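Long-range contact in fanconi-associated nuclease 1 homolog (Pseudomonas aeruginosa, PDB 5Y7Q), which belongs to the FAN1 family of DNA-binding proteins with a VRR-NUC domain and is modelled here bound to DNA: residues R220-G232 against F424-S437. Sequence-based numbering, arbitrary orientation.
Sequences RYESVEFSADSRG and FAAIPGAFFHPFHS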
loop_
_atom_site.group_PDB
_atom_site.type_symbol
_atom_site.label_atom_id
_atom_site.label_comp_id
_atom_site.label_asym_id
_atom_site.label_seq_id
_atom_site.Cartn_x
_atom_site.Cartn_y
_atom_site.Cartn_z
ATOM N N ARG A 220 15.994 -5.265 4.379
ATOM C CA ARG A 220 17.206 -4.449 4.425
ATOM C C ARG A 220 16.870 -3.071 3.888
ATOM O O ARG A 220 16.553 -2.925 2.704
ATOM C CB ARG A 220 18.351 -5.085 3.643
ATOM C CG ARG A 220 18.745 -6.474 4.127
ATOM C CD ARG A 220 20.096 -6.929 3.592
ATOM N NE ARG A 220 21.054 -5.831 3.507
ATOM C CZ ARG A 220 21.496 -5.341 2.351
ATOM N NH1 ARG A 220 21.069 -5.877 1.219
ATOM N NH2 ARG A 220 22.366 -4.331 2.319
ATOM N N TYR A 221 16.950 -2.068 4.753
ATOM C CA TYR A 221 16.580 -0.703 4.427
ATOM C C TYR A 221 17.820 0.149 4.277
ATOM O O TYR A 221 18.826 -0.082 4.951
ATOM C CB TYR A 221 15.694 -0.100 5.509
ATOM C CG TYR A 221 14.336 -0.769 5.662
ATOM C CD1 TYR A 221 14.135 -1.791 6.605
ATOM C CD2 TYR A 221 13.251 -0.364 4.885
ATOM C CE1 TYR A 221 12.899 -2.391 6.753
ATOM C CE2 TYR A 221 12.029 -0.957 5.025
ATOM C CZ TYR A 221 11.855 -1.964 5.965
ATOM O OH TYR A 221 10.620 -2.537 6.087
ATOM N N GLU A 222 17.739 1.142 3.384
ATOM C CA GLU A 222 18.857 2.060 3.195
ATOM C C GLU A 222 18.979 2.979 4.398
ATOM O O GLU A 222 17.975 3.428 4.958
ATOM C CB GLU A 222 18.689 2.883 1.918
ATOM C CG GLU A 222 19.674 4.057 1.757
ATOM C CD GLU A 222 21.112 3.647 1.405
ATOM O OE1 GLU A 222 21.811 3.000 2.225
ATOM O OE2 GLU A 222 21.558 4.002 0.298
ATOM N N SER A 223 20.215 3.230 4.818
ATOM C CA SER A 223 20.481 4.052 5.991
ATOM C C SER A 223 20.642 5.497 5.549
ATOM O O SER A 223 21.512 5.801 4.732
ATOM C CB SER A 223 21.731 3.565 6.719
ATOM O OG SER A 223 22.726 4.567 6.712
ATOM N N VAL A 224 19.784 6.378 6.049
ATOM C CA VAL A 224 19.905 7.811 5.816
ATOM C C VAL A 224 20.315 8.460 7.121
ATOM O O VAL A 224 19.837 8.070 8.196
ATOM C CB VAL A 224 18.596 8.442 5.313
ATOM C CG1 VAL A 224 18.807 9.903 5.013
ATOM C CG2 VAL A 224 18.084 7.713 4.111
ATOM N N GLU A 225 21.198 9.447 7.034
ATOM C CA GLU A 225 21.521 10.262 8.196
ATOM C C GLU A 225 20.646 11.507 8.135
ATOM O O GLU A 225 20.838 12.371 7.276
ATOM C CB GLU A 225 23.016 10.584 8.247
ATOM C CG GLU A 225 23.934 9.355 8.562
ATOM C CD GLU A 225 23.386 8.392 9.664
ATOM O OE1 GLU A 225 22.534 7.519 9.361
ATOM O OE2 GLU A 225 23.820 8.493 10.834
ATOM N N PHE A 226 19.678 11.587 9.051
ATOM C CA PHE A 226 18.676 12.641 9.096
ATOM C C PHE A 226 18.784 13.383 10.421
ATOM O O PHE A 226 19.397 12.903 11.380
ATOM C CB PHE A 226 17.259 12.083 8.917
ATOM C CG PHE A 226 17.006 10.817 9.684
ATOM C CD1 PHE A 226 17.174 9.580 9.076
ATOM C CD2 PHE A 226 16.607 10.858 11.014
ATOM C CE1 PHE A 226 16.949 8.398 9.782
ATOM C CE2 PHE A 226 16.381 9.684 11.737
ATOM C CZ PHE A 226 16.555 8.446 11.115
ATOM N N SER A 227 18.188 14.571 10.457
ATOM C CA SER A 227 18.322 15.441 11.617
ATOM C C SER A 227 17.733 14.787 12.861
ATOM O O SER A 227 16.717 14.091 12.799
ATOM C CB SER A 227 17.632 16.781 11.354
ATOM O OG SER A 227 16.257 16.592 11.076
ATOM N N ALA A 228 18.381 15.022 14.003
ATOM C CA ALA A 228 17.878 14.514 15.273
ATOM C C ALA A 228 16.557 15.151 15.684
ATOM O O ALA A 228 15.947 14.686 16.652
ATOM C CB ALA A 228 18.913 14.724 16.376
ATOM N N ASP A 229 16.114 16.206 15.003
ATOM C CA ASP A 229 14.798 16.781 15.235
ATOM C C ASP A 229 13.746 16.312 14.232
ATOM O O ASP A 229 12.610 16.804 14.268
ATOM C CB ASP A 229 14.881 18.304 15.226
ATOM C CG ASP A 229 14.068 18.928 16.342
ATOM O OD1 ASP A 229 14.672 19.329 17.365
ATOM O OD2 ASP A 229 12.825 18.994 16.200
ATOM N N SER A 230 14.099 15.391 13.335
ATOM C CA SER A 230 13.186 14.927 12.295
ATOM C C SER A 230 12.148 13.971 12.877
ATOM O O SER A 230 12.493 13.063 13.645
ATOM C CB SER A 230 13.975 14.237 11.181
ATOM O OG SER A 230 13.143 13.876 10.093
ATOM N N ARG A 231 10.875 14.187 12.527
ATOM C CA ARG A 231 9.806 13.290 12.966
ATOM C C ARG A 231 8.600 13.384 12.036
ATOM O O ARG A 231 8.380 14.390 11.347
ATOM C CB ARG A 231 9.371 13.572 14.413
ATOM C CG ARG A 231 9.663 14.976 14.901
ATOM C CD ARG A 231 8.406 15.731 15.232
ATOM N NE ARG A 231 8.476 16.353 16.553
ATOM C CZ ARG A 231 7.698 17.351 16.959
ATOM N NH1 ARG A 231 6.790 17.862 16.145
ATOM N NH2 ARG A 231 7.837 17.836 18.183
ATOM N N GLY A 232 7.802 12.320 12.070
ATOM C CA GLY A 232 6.595 12.220 11.287
ATOM C C GLY A 232 5.607 13.340 11.510
ATOM O O GLY A 232 5.228 14.038 10.566
ATOM N N PHE A 424 17.017 9.052 -2.098
ATOM C CA PHE A 424 17.334 8.875 -0.685
ATOM C C PHE A 424 18.003 10.091 -0.040
ATOM O O PHE A 424 18.649 9.948 1.007
ATOM C CB PHE A 424 18.177 7.616 -0.500
ATOM C CG PHE A 424 17.384 6.370 -0.695
ATOM C CD1 PHE A 424 16.545 5.914 0.301
ATOM C CD2 PHE A 424 17.421 5.681 -1.893
ATOM C CE1 PHE A 424 15.804 4.781 0.111
ATOM C CE2 PHE A 424 16.652 4.548 -2.084
ATOM C CZ PHE A 424 15.859 4.105 -1.092
ATOM N N ALA A 425 17.973 11.247 -0.685
ATOM C CA ALA A 425 18.584 12.414 -0.066
ATOM C C ALA A 425 17.887 12.750 1.247
ATOM O O ALA A 425 16.691 12.515 1.420
ATOM C CB ALA A 425 18.539 13.611 -1.012
ATOM N N ALA A 426 18.648 13.370 2.142
ATOM C CA ALA A 426 18.324 13.649 3.539
ATOM C C ALA A 426 17.525 14.945 3.678
ATOM O O ALA A 426 17.725 15.701 4.634
ATOM C CB ALA A 426 19.593 13.687 4.391
ATOM N N ILE A 427 16.785 15.302 2.634
ATOM C CA ILE A 427 15.848 16.429 2.631
ATOM C C ILE A 427 15.032 16.416 3.920
ATOM O O ILE A 427 14.470 15.371 4.281
ATOM C CB ILE A 427 14.921 16.338 1.404
ATOM C CG1 ILE A 427 15.740 16.308 0.117
ATOM C CG2 ILE A 427 13.910 17.470 1.377
ATOM C CD1 ILE A 427 16.459 17.620 -0.179
ATOM N N PRO A 428 14.949 17.523 4.658
ATOM C CA PRO A 428 14.313 17.464 5.983
ATOM C C PRO A 428 12.875 16.967 5.911
ATOM O O PRO A 428 12.120 17.304 4.995
ATOM C CB PRO A 428 14.404 18.911 6.483
ATOM C CG PRO A 428 15.687 19.381 5.908
ATOM C CD PRO A 428 15.718 18.771 4.490
ATOM N N GLY A 429 12.520 16.128 6.887
ATOM C CA GLY A 429 11.224 15.490 6.961
ATOM C C GLY A 429 11.015 14.321 6.019
ATOM O O GLY A 429 9.901 13.784 5.970
ATOM N N ALA A 430 12.029 13.933 5.240
ATOM C CA ALA A 430 11.855 12.813 4.325
ATOM C C ALA A 430 12.073 11.466 4.994
ATOM O O ALA A 430 11.439 10.483 4.590
ATOM C CB ALA A 430 12.781 12.957 3.122
ATOM N N PHE A 431 12.974 11.385 5.977
ATOM C CA PHE A 431 13.243 10.152 6.719
ATOM C C PHE A 431 13.342 10.478 8.211
ATOM O O PHE A 431 14.173 11.303 8.616
ATOM C CB PHE A 431 14.533 9.476 6.238
ATOM C CG PHE A 431 14.613 9.276 4.743
ATOM C CD1 PHE A 431 14.377 8.021 4.183
ATOM C CD2 PHE A 431 14.952 10.323 3.892
ATOM C CE1 PHE A 431 14.453 7.813 2.795
ATOM C CE2 PHE A 431 15.020 10.118 2.488
ATOM C CZ PHE A 431 14.765 8.855 1.944
ATOM N N PHE A 432 12.428 9.911 9.010
ATOM C CA PHE A 432 12.468 9.993 10.466
ATOM C C PHE A 432 12.735 8.675 11.220
ATOM O O PHE A 432 12.582 8.654 12.453
ATOM C CB PHE A 432 11.197 10.662 10.985
ATOM C CG PHE A 432 9.988 10.357 10.191
ATOM C CD1 PHE A 432 9.097 9.391 10.623
ATOM C CD2 PHE A 432 9.728 11.039 9.013
ATOM C CE1 PHE A 432 7.975 9.108 9.899
ATOM C CE2 PHE A 432 8.607 10.745 8.271
ATOM C CZ PHE A 432 7.726 9.783 8.716
ATOM N N HIS A 433 13.040 7.563 10.552
ATOM C CA HIS A 433 13.382 6.349 11.290
ATOM C C HIS A 433 14.121 5.387 10.353
ATOM O O HIS A 433 14.204 5.623 9.144
ATOM C CB HIS A 433 12.122 5.700 11.888
ATOM C CG HIS A 433 11.030 5.479 10.889
ATOM N ND1 HIS A 433 11.108 4.521 9.900
ATOM C CD2 HIS A 433 9.842 6.105 10.713
ATOM C CE1 HIS A 433 10.009 4.562 9.165
ATOM N NE2 HIS A 433 9.215 5.499 9.652
ATOM N N PRO A 434 14.660 4.282 10.881
ATOM C CA PRO A 434 15.514 3.405 10.066
ATOM C C PRO A 434 14.801 2.593 8.998
ATOM O O PRO A 434 15.487 1.871 8.269
ATOM C CB PRO A 434 16.143 2.469 11.106
ATOM C CG PRO A 434 16.082 3.189 12.334
ATOM C CD PRO A 434 14.807 3.955 12.309
ATOM N N PHE A 435 13.471 2.540 8.999
ATOM C CA PHE A 435 12.688 1.567 8.239
ATOM C C PHE A 435 11.956 2.100 6.998
ATOM O O PHE A 435 11.014 1.446 6.545
ATOM C CB PHE A 435 11.735 0.869 9.195
ATOM C CG PHE A 435 12.441 0.313 10.397
ATOM C CD1 PHE A 435 13.157 -0.871 10.305
ATOM C CD2 PHE A 435 12.457 1.006 11.587
ATOM C CE1 PHE A 435 13.833 -1.375 11.393
ATOM C CE2 PHE A 435 13.135 0.511 12.678
ATOM C CZ PHE A 435 13.822 -0.687 12.585
ATOM N N HIS A 436 12.262 3.303 6.507
ATOM C CA HIS A 436 11.610 3.815 5.288
ATOM C C HIS A 436 12.055 3.086 4.022
ATOM O O HIS A 436 13.240 3.078 3.672
ATOM C CB HIS A 436 11.906 5.296 5.068
ATOM C CG HIS A 436 11.432 6.199 6.157
ATOM N ND1 HIS A 436 10.165 6.734 6.175
ATOM C CD2 HIS A 436 12.076 6.713 7.229
ATOM C CE1 HIS A 436 10.035 7.515 7.230
ATOM N NE2 HIS A 436 11.180 7.517 7.887
ATOM N N SER A 437 11.095 2.550 3.272
ATOM C CA SER A 437 11.461 2.037 1.957
ATOM C C SER A 437 11.545 3.146 0.898
ATOM O O SER A 437 12.278 2.986 -0.076
ATOM C CB SER A 437 10.494 0.932 1.534
ATOM O OG SER A 437 9.320 1.491 1.005
#
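Two interhelical loops beside the bound DNA pack together here through aromatic rings, from Y221 and F435 at one end to G232 and F432 at the other. CA of F435 lies over the centre of the Y221 ring, 3.8 Å from its centroid. The F435 ring then turns its edge to the same tyrosine, in an offset edge-to-face pair with planes at 87°. Y221 also packs on a thymine base, so the contact reaches the DNA.

V224 fills the apolar middle with F431 and A426. Its CG2 sits 3.7 Å from the centroid of the F431 ring, while CG1 meets CB of A426. E222 lays CB over one face of F424; its chain bends at chi2, which turns the carboxylate aside, and OE2 accepts a hydrogen bond from NE1 of W420.

With CG between its backbone N and carbonyl carbon (chi1 42°), the F226 ring lays one face over the F431 carbonyl and F432 CA. The F431 oxygen also accepts the S230 hydroxyl, with OG to O at 3.1 Å. This donor stands above the carbonyl plane, 50° out of it.

The F432 ring is sandwiched. CA of G232 lies 3.6 Å from its centroid on one face, and CE1 of H436 covers the other. NE2 of H436 accepts a hydrogen bond from N of F432 at 2.9 Å, which ties this imidazole to the backbone of its own loop.

Helix 42-57 touches F226 through W53 and R57, while R231 forms a salt bridge with D60. F435 packs against helices 190-201 and 209-215, and F424 meets W420 of helix 420-423.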